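Local coordinates for uncharacterized protein (Rhodospirillum rubrum ATCC 11170, PDB 3K8R) that is of unknown function but belongs to the DUF2442 domain family, at residues 55-60 with 98-103. Numbering follows the deposited sequence.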
loop_
_atom_site.group_PDB
_atom_site.type_symbol
_atom_site.label_atom_id
_atom_site.label_comp_id
_atom_site.label_asym_id
_atom_site.label_seq_id
_atom_site.Cartn_x
_atom_site.Cartn_y
_atom_site.Cartn_z
ATOM N N LEU A 55 12.276 -5.527 6.150
ATOM C CA LEU A 55 12.466 -6.178 4.855
ATOM C C LEU A 55 13.173 -5.223 3.881
ATOM O O LEU A 55 13.566 -5.636 2.790
ATOM C CB LEU A 55 11.130 -6.611 4.237
ATOM C CG LEU A 55 10.313 -7.720 4.915
ATOM C CD1 LEU A 55 9.082 -8.039 4.067
ATOM C CD2 LEU A 55 11.145 -8.976 5.140
ATOM N N ALA A 56 13.332 -3.956 4.287
ATOM C CA ALA A 56 13.930 -2.912 3.447
ATOM C C ALA A 56 15.418 -2.806 3.661
ATOM O O ALA A 56 15.914 -2.935 4.782
ATOM C CB ALA A 56 13.289 -1.561 3.725
ATOM N N GLN A 57 16.123 -2.535 2.568
ATOM C CA GLN A 57 17.568 -2.414 2.595
ATOM C C GLN A 57 18.025 -1.226 3.427
ATOM O O GLN A 57 17.690 -0.060 3.140
ATOM C CB GLN A 57 18.120 -2.271 1.181
ATOM C CG GLN A 57 19.632 -2.142 1.162
ATOM C CD GLN A 57 20.191 -2.075 -0.219
ATOM O OE1 GLN A 57 19.516 -1.668 -1.166
ATOM N NE2 GLN A 57 21.444 -2.464 -0.349
ATOM N N GLY A 58 18.816 -1.541 4.443
ATOM C CA GLY A 58 19.372 -0.535 5.336
ATOM C C GLY A 58 18.689 -0.474 6.682
ATOM O O GLY A 58 19.162 0.246 7.552
ATOM N N LEU A 59 17.584 -1.216 6.852
ATOM C CA LEU A 59 16.825 -1.230 8.112
ATOM C C LEU A 59 16.689 -2.638 8.735
ATOM O O LEU A 59 16.022 -2.808 9.754
ATOM C CB LEU A 59 15.432 -0.603 7.900
ATOM C CG LEU A 59 15.333 0.867 7.443
ATOM C CD1 LEU A 59 13.878 1.286 7.266
ATOM C CD2 LEU A 59 16.040 1.831 8.400
ATOM N N GLU A 60 17.357 -3.640 8.169
ATOM C CA GLU A 60 17.233 -5.016 8.677
ATOM C C GLU A 60 17.491 -5.166 10.166
ATOM O O GLU A 60 16.872 -6.007 10.803
ATOM C CB GLU A 60 18.184 -5.987 7.969
ATOM C CG GLU A 60 18.024 -6.140 6.464
ATOM C CD GLU A 60 18.828 -5.127 5.666
ATOM O OE1 GLU A 60 19.078 -3.999 6.159
ATOM O OE2 GLU A 60 19.218 -5.472 4.533
ATOM N N PHE A 98 12.307 -3.666 -2.539
ATOM C CA PHE A 98 12.868 -3.331 -1.229
ATOM C C PHE A 98 14.366 -3.009 -1.225
ATOM O O PHE A 98 14.932 -2.685 -0.182
ATOM C CB PHE A 98 12.617 -4.470 -0.241
ATOM C CG PHE A 98 11.175 -4.652 0.134
ATOM C CD1 PHE A 98 10.538 -3.725 0.961
ATOM C CD2 PHE A 98 10.468 -5.777 -0.290
ATOM C CE1 PHE A 98 9.219 -3.894 1.325
ATOM C CE2 PHE A 98 9.139 -5.964 0.077
ATOM C CZ PHE A 98 8.513 -5.022 0.885
ATOM N N GLY A 99 15.025 -3.117 -2.366
ATOM C CA GLY A 99 16.444 -2.808 -2.404
ATOM C C GLY A 99 17.050 -3.065 -3.755
ATOM O O GLY A 99 16.340 -3.434 -4.687
ATOM N N THR A 100 18.364 -2.865 -3.846
ATOM C CA THR A 100 19.109 -3.096 -5.071
ATOM C C THR A 100 19.091 -4.589 -5.357
ATOM O O THR A 100 19.015 -5.397 -4.439
ATOM C CB THR A 100 20.570 -2.593 -4.956
ATOM O OG1 THR A 100 21.257 -3.299 -3.916
ATOM C CG2 THR A 100 20.610 -1.105 -4.648
ATOM N N LYS A 101 19.120 -4.961 -6.629
ATOM C CA LYS A 101 19.141 -6.369 -6.982
ATOM C C LYS A 101 20.409 -7.023 -6.448
ATOM O O LYS A 101 20.398 -8.200 -6.094
ATOM C CB LYS A 101 18.996 -6.562 -8.485
ATOM C CG LYS A 101 17.620 -6.185 -8.969
ATOM C CD LYS A 101 17.300 -6.759 -10.320
ATOM C CE LYS A 101 15.834 -6.546 -10.660
ATOM N NZ LYS A 101 15.465 -7.155 -11.974
ATOM N N ALA A 102 21.488 -6.249 -6.371
ATOM C CA ALA A 102 22.743 -6.731 -5.817
ATOM C C ALA A 102 22.543 -7.167 -4.370
ATOM O O ALA A 102 23.067 -8.195 -3.946
ATOM C CB ALA A 102 23.800 -5.649 -5.892
ATOM N N TRP A 103 21.779 -6.374 -3.627
ATOM C CA TRP A 103 21.484 -6.637 -2.217
ATOM C C TRP A 103 20.569 -7.849 -2.051
ATOM O O TRP A 103 20.849 -8.739 -1.243
ATOM C CB TRP A 103 20.879 -5.376 -1.597
ATOM C CG TRP A 103 20.180 -5.530 -0.284
ATOM C CD1 TRP A 103 20.728 -5.418 0.966
ATOM C CD2 TRP A 103 18.773 -5.757 -0.089
ATOM N NE1 TRP A 103 19.750 -5.590 1.922
ATOM C CE2 TRP A 103 18.543 -5.799 1.300
ATOM C CE3 TRP A 103 17.687 -5.945 -0.962
ATOM C CZ2 TRP A 103 17.265 -6.021 1.840
ATOM C CZ3 TRP A 103 16.420 -6.172 -0.430
ATOM C CH2 TRP A 103 16.223 -6.205 0.958
#
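L55 lays its CB over one face of the F98 ring (L55 CB to F98 CD1 4.4 Å), while its carbonyl O lies 3.3 Å from CH2 at the edge of the W103 indole; the second subunit packs on L55 and F98. A56 directs its CB away from 98-103, onto L88 of strand 86-89, and opens a type II turn closed by L59 N to A56 O at 3.2 Å. Q57 bonds twice: its N donates to F98 O (3.0 Å, 163°) and its OE1 accepts from T100 N (3.2 Å, 168°), joining the loop after strand 48-51 to the N-cap residue of helix 101-105. The extended side chain also makes a CH-pi contact, CG lying 3.5 Å from the centroid of the W103 five-membered ring, 12° off the normal. T100 OG1 caps the helix, accepting from W103 N at 3.1 Å. G58, its positive phi (104°) suiting the turn's third position, donates its N to E60 OE1 (3.0 Å); E60 OE2 accepts from W103 NE1 (2.7 Å, 149°) and forms a salt bridge with R107.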